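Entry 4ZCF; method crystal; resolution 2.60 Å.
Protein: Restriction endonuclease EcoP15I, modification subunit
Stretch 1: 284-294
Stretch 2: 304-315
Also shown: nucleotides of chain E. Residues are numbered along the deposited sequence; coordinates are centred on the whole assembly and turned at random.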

# COMPACT_ATOMS: atom_id res chain seq x y z
N GLU A 284 20.37 47.58 -16.51
CA GLU A 284 21.29 47.53 -15.37
C GLU A 284 20.94 46.39 -14.41
O GLU A 284 21.86 45.81 -13.82
CB GLU A 284 21.31 48.87 -14.62
CG GLU A 284 22.63 49.13 -13.91
CD GLU A 284 22.63 50.13 -12.77
OE1 GLU A 284 21.57 50.73 -12.48
OE2 GLU A 284 23.71 50.30 -12.15
N LEU A 285 19.63 46.10 -14.22
CA LEU A 285 19.13 45.02 -13.36
C LEU A 285 19.77 43.66 -13.75
O LEU A 285 20.35 43.00 -12.89
CB LEU A 285 17.58 44.96 -13.41
CG LEU A 285 16.86 43.94 -12.50
CD1 LEU A 285 17.16 44.18 -11.04
CD2 LEU A 285 15.35 43.97 -12.72
N GLN A 286 19.73 43.32 -15.05
CA GLN A 286 20.30 42.09 -15.59
C GLN A 286 21.83 42.03 -15.53
O GLN A 286 22.37 40.94 -15.32
CB GLN A 286 19.75 41.81 -17.01
CG GLN A 286 20.28 40.54 -17.70
CD GLN A 286 19.91 39.23 -17.01
OE1 GLN A 286 18.93 38.56 -17.36
NE2 GLN A 286 20.76 38.78 -16.10
N GLU A 287 22.52 43.16 -15.74
CA GLU A 287 24.00 43.23 -15.72
C GLU A 287 24.51 42.99 -14.30
O GLU A 287 25.45 42.20 -14.09
CB GLU A 287 24.52 44.58 -16.29
CG GLU A 287 24.11 44.82 -17.74
CD GLU A 287 24.25 46.24 -18.29
OE1 GLU A 287 24.05 47.21 -17.52
OE2 GLU A 287 24.50 46.37 -19.51
N LYS A 288 23.85 43.64 -13.31
CA LYS A 288 24.12 43.51 -11.88
C LYS A 288 23.82 42.10 -11.40
O LYS A 288 24.56 41.57 -10.57
CB LYS A 288 23.31 44.56 -11.09
CG LYS A 288 24.19 45.63 -10.42
CD LYS A 288 24.70 46.73 -11.38
CE LYS A 288 25.89 47.48 -10.82
NZ LYS A 288 27.16 46.71 -10.98
N TYR A 289 22.74 41.49 -11.96
CA TYR A 289 22.33 40.12 -11.66
C TYR A 289 23.28 39.10 -12.28
O TYR A 289 23.68 38.17 -11.57
CB TYR A 289 20.86 39.84 -12.06
CG TYR A 289 20.41 38.44 -11.67
CD1 TYR A 289 20.31 38.06 -10.33
CD2 TYR A 289 20.19 37.46 -12.64
CE1 TYR A 289 20.03 36.76 -9.97
CE2 TYR A 289 19.88 36.16 -12.29
CZ TYR A 289 19.78 35.81 -10.95
OH TYR A 289 19.46 34.52 -10.59
N THR A 290 23.68 39.26 -13.57
CA THR A 290 24.64 38.35 -14.22
C THR A 290 25.96 38.28 -13.42
O THR A 290 26.59 37.23 -13.36
CB THR A 290 24.84 38.71 -15.71
OG1 THR A 290 23.58 38.61 -16.39
CG2 THR A 290 25.83 37.80 -16.41
N GLN A 291 26.34 39.39 -12.77
CA GLN A 291 27.54 39.51 -11.94
C GLN A 291 27.42 38.60 -10.69
O GLN A 291 28.29 37.76 -10.47
CB GLN A 291 27.79 40.99 -11.57
CG GLN A 291 29.15 41.26 -10.94
CD GLN A 291 29.33 42.69 -10.46
OE1 GLN A 291 28.91 43.67 -11.10
NE2 GLN A 291 30.04 42.85 -9.35
N TRP A 292 26.35 38.77 -9.90
CA TRP A 292 26.09 37.98 -8.70
C TRP A 292 25.78 36.53 -9.09
O TRP A 292 26.15 35.62 -8.33
CB TRP A 292 24.94 38.59 -7.90
CG TRP A 292 24.55 37.83 -6.65
CD1 TRP A 292 24.96 38.09 -5.37
CD2 TRP A 292 23.62 36.75 -6.56
NE1 TRP A 292 24.34 37.23 -4.49
CE2 TRP A 292 23.52 36.39 -5.20
CE3 TRP A 292 22.88 36.02 -7.52
CZ2 TRP A 292 22.73 35.32 -4.78
CZ3 TRP A 292 22.11 34.96 -7.09
CH2 TRP A 292 22.02 34.62 -5.74
N PHE A 293 25.07 36.32 -10.23
CA PHE A 293 24.75 34.99 -10.74
C PHE A 293 26.03 34.26 -11.17
O PHE A 293 26.24 33.13 -10.69
CB PHE A 293 23.71 35.04 -11.87
CG PHE A 293 23.27 33.67 -12.33
CD1 PHE A 293 22.34 32.93 -11.60
CD2 PHE A 293 23.79 33.11 -13.50
CE1 PHE A 293 21.91 31.68 -12.04
CE2 PHE A 293 23.36 31.86 -13.94
CZ PHE A 293 22.42 31.15 -13.21
N ARG A 294 26.90 34.89 -12.02
CA ARG A 294 28.17 34.29 -12.47
C ARG A 294 29.02 33.75 -11.32
O ARG A 294 29.55 32.64 -11.44
CB ARG A 294 28.97 35.27 -13.32
N ASP A 304 20.23 26.50 -10.82
CA ASP A 304 21.51 27.02 -11.34
C ASP A 304 21.48 27.54 -12.78
O ASP A 304 22.51 27.99 -13.26
CB ASP A 304 22.63 25.97 -11.18
CG ASP A 304 22.35 24.66 -11.89
OD1 ASP A 304 21.67 23.79 -11.29
OD2 ASP A 304 22.82 24.50 -13.04
N ARG A 305 20.32 27.46 -13.46
CA ARG A 305 20.09 27.96 -14.82
C ARG A 305 19.00 29.07 -14.83
O ARG A 305 18.40 29.36 -15.86
CB ARG A 305 19.77 26.81 -15.79
CG ARG A 305 20.95 25.89 -16.04
CD ARG A 305 20.65 24.91 -17.19
NE ARG A 305 21.57 23.76 -17.15
CZ ARG A 305 21.71 22.85 -18.11
NH1 ARG A 305 21.03 22.96 -19.24
NH2 ARG A 305 22.53 21.82 -17.94
N TYR A 306 18.78 29.70 -13.67
CA TYR A 306 17.84 30.80 -13.50
C TYR A 306 18.66 32.07 -13.63
O TYR A 306 18.80 32.84 -12.68
CB TYR A 306 17.05 30.67 -12.17
CG TYR A 306 15.87 29.72 -12.28
CD1 TYR A 306 16.06 28.35 -12.46
CD2 TYR A 306 14.56 30.21 -12.31
CE1 TYR A 306 14.98 27.48 -12.65
CE2 TYR A 306 13.47 29.35 -12.48
CZ TYR A 306 13.69 27.98 -12.62
OH TYR A 306 12.63 27.14 -12.78
N LYS A 307 19.24 32.24 -14.84
CA LYS A 307 20.15 33.30 -15.27
C LYS A 307 19.49 34.63 -15.56
O LYS A 307 20.17 35.66 -15.44
CB LYS A 307 20.98 32.85 -16.51
CG LYS A 307 20.18 32.57 -17.79
CD LYS A 307 21.08 32.50 -19.03
CE LYS A 307 20.78 31.29 -19.89
NZ LYS A 307 20.59 31.63 -21.33
N TYR A 308 18.21 34.61 -16.00
CA TYR A 308 17.47 35.82 -16.36
C TYR A 308 16.75 36.51 -15.21
O TYR A 308 16.43 35.87 -14.21
CB TYR A 308 16.47 35.56 -17.49
CG TYR A 308 17.03 34.90 -18.73
CD1 TYR A 308 17.93 35.59 -19.56
CD2 TYR A 308 16.59 33.66 -19.15
CE1 TYR A 308 18.41 35.01 -20.73
CE2 TYR A 308 17.06 33.07 -20.32
CZ TYR A 308 17.98 33.74 -21.11
OH TYR A 308 18.47 33.15 -22.26
N ILE A 309 16.48 37.83 -15.37
CA ILE A 309 15.78 38.66 -14.39
C ILE A 309 15.03 39.85 -15.02
O ILE A 309 15.50 40.42 -16.01
CB ILE A 309 16.70 39.09 -13.19
CG1 ILE A 309 15.86 39.53 -11.95
CG2 ILE A 309 17.74 40.13 -13.62
CD1 ILE A 309 16.61 40.17 -10.62
N ASP A 310 13.88 40.21 -14.43
CA ASP A 310 13.06 41.40 -14.72
C ASP A 310 12.37 41.88 -13.41
O ASP A 310 12.66 41.31 -12.36
CB ASP A 310 12.08 41.18 -15.90
CG ASP A 310 10.91 40.23 -15.70
OD1 ASP A 310 10.41 40.12 -14.55
OD2 ASP A 310 10.41 39.69 -16.71
N LYS A 311 11.48 42.90 -13.48
CA LYS A 311 10.76 43.44 -12.31
C LYS A 311 9.90 42.41 -11.53
O LYS A 311 9.73 42.58 -10.31
CB LYS A 311 9.93 44.64 -12.72
N ASP A 312 9.37 41.35 -12.21
CA ASP A 312 8.57 40.28 -11.59
C ASP A 312 9.44 39.17 -10.92
O ASP A 312 8.90 38.23 -10.30
CB ASP A 312 7.60 39.68 -12.59
N GLY A 313 10.76 39.30 -11.05
CA GLY A 313 11.75 38.42 -10.43
C GLY A 313 12.70 37.70 -11.37
O GLY A 313 12.70 37.94 -12.58
N ILE A 314 13.51 36.80 -10.78
CA ILE A 314 14.48 35.94 -11.45
C ILE A 314 13.70 34.83 -12.17
O ILE A 314 12.77 34.28 -11.61
CB ILE A 314 15.47 35.34 -10.40
CG1 ILE A 314 16.35 36.42 -9.76
CG2 ILE A 314 16.32 34.20 -10.99
CD1 ILE A 314 16.99 36.03 -8.49
N TYR A 315 14.09 34.52 -13.41
CA TYR A 315 13.45 33.45 -14.20
C TYR A 315 14.46 32.70 -15.07
O TYR A 315 15.62 33.09 -15.16
CB TYR A 315 12.27 33.99 -15.06
CG TYR A 315 12.66 34.93 -16.18
CD1 TYR A 315 12.99 34.44 -17.44
CD2 TYR A 315 12.64 36.31 -16.00
CE1 TYR A 315 13.35 35.30 -18.48
CE2 TYR A 315 13.00 37.18 -17.03
CZ TYR A 315 13.35 36.67 -18.27
OH TYR A 315 13.67 37.50 -19.31
P DT E 17 19.10 19.49 -12.23
OP1 DT E 17 19.48 18.43 -11.26
OP2 DT E 17 19.85 20.77 -12.28
O5' DT E 17 19.24 18.85 -13.70
C5' DT E 17 19.26 17.46 -14.07
C4' DT E 17 20.24 17.23 -15.21
O4' DT E 17 19.68 17.55 -16.49
C3' DT E 17 21.58 17.96 -15.20
O3' DT E 17 22.48 17.12 -15.90
C2' DT E 17 21.32 19.22 -16.03
C1' DT E 17 20.34 18.67 -17.06
N1 DT E 17 19.36 19.58 -17.75
C2 DT E 17 19.01 19.20 -19.02
O2 DT E 17 19.42 18.15 -19.53
N3 DT E 17 18.19 20.10 -19.68
C4 DT E 17 17.67 21.29 -19.19
O4 DT E 17 16.86 21.94 -19.86
C5 DT E 17 18.13 21.64 -17.87
C7 DT E 17 17.60 22.89 -17.24
C6 DT E 17 18.97 20.81 -17.23
P DG E 18 23.89 16.65 -15.37
OP1 DG E 18 23.67 15.59 -14.36
OP2 DG E 18 24.73 17.84 -15.17
O5' DG E 18 24.48 15.94 -16.67
C5' DG E 18 24.16 14.63 -17.12
C4' DG E 18 24.64 14.48 -18.55
O4' DG E 18 23.88 15.36 -19.43
C3' DG E 18 26.08 14.86 -18.76
O3' DG E 18 26.67 13.80 -19.54
C2' DG E 18 26.05 16.24 -19.44
C1' DG E 18 24.69 16.27 -20.15
N9 DG E 18 23.95 17.53 -20.13
C8 DG E 18 23.78 18.35 -19.05
N7 DG E 18 23.01 19.38 -19.27
C5 DG E 18 22.61 19.22 -20.58
C6 DG E 18 21.76 20.04 -21.36
O6 DG E 18 21.19 21.12 -21.03
N1 DG E 18 21.61 19.53 -22.65
C2 DG E 18 22.21 18.38 -23.13
N2 DG E 18 21.94 18.05 -24.39
N3 DG E 18 22.99 17.60 -22.39
C4 DG E 18 23.17 18.08 -21.13
P DC E 16 12.95 23.47 -12.87
OP1 DC E 16 12.01 23.64 -11.73
OP2 DC E 16 13.30 24.63 -13.72
O5' DC E 16 14.30 22.80 -12.33
C5' DC E 16 14.37 21.53 -11.66
C4' DC E 16 15.29 20.51 -12.33
O4' DC E 16 14.74 20.06 -13.59
C3' DC E 16 16.75 20.85 -12.61
O3' DC E 16 17.52 19.72 -12.14
C2' DC E 16 16.81 21.02 -14.13
C1' DC E 16 15.78 19.97 -14.55
N1 DC E 16 15.24 20.07 -15.94
C2 DC E 16 15.46 19.00 -16.84
O2 DC E 16 16.12 18.01 -16.47
N3 DC E 16 14.97 19.12 -18.12
C4 DC E 16 14.33 20.25 -18.51
N4 DC E 16 13.89 20.30 -19.76
C5 DC E 16 14.09 21.35 -17.63
C6 DC E 16 14.55 21.20 -16.36
O HOH W 1 22.95 35.89 -15.90

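A helix packed against a loop and a beta hairpin can use hollows lined by backbone as well as by side chains. The contact between helix 284-294 and residues 304-315 of the EcoP15I modification subunit illustrates the principle. Leu285, Tyr289 and Phe293, spaced four residues apart, all direct their CA-to-CB bonds toward the second stretch.

The largest contribution in return comes from Ile309. Ile309 CG2 lies 3.5 Å from Tyr289 CB and 4.1 Å from Leu285 CG, so the methyl settles between side chains one helical turn apart. Beside it, Leu285 CD2 packs against the backbone, 3.7 Å from Asp310 C, where the chain enters a type I turn.

Tyr289 has the largest covered area among the helix residues. Tyr289 CE1 packs 3.5 Å from Ile314 CD1, while Tyr289 OH, still against Ile314 (3.2 Å from Ile314 CG2), donates a hydrogen bond to Tyr306 O, 2.8 Å away. A polar tip thus lets a long ring end against a carbonyl without leaving it unpaired.

Phe293 fills its hollow differently. Lys307 CA sits over the ring face, 3.8 Å from the Phe293 ring centroid in a CH-pi contact, and at the ring edge Phe293 CZ comes within 3.2 Å of Asp304 O. Backbone therefore meets one face and the edge of the ring.

Gln286 points sideways at its root, yet its amide swings in to bridge the backbone: Gln286 NE2 donates to Lys307 O and Gln286 OE1 accepts from Ile309 N, each at 3.2 Å. A water donates to both Thr290 OG1 and Lys307 O, at 2.8 Å each, bridging the helix side chain and the loop carbonyl.

The same loop also meets DNA: Arg305 NH1 donates to DG18 O6 at 2.6 Å, and Tyr306 OH to DC16 OP2 at 2.8 Å.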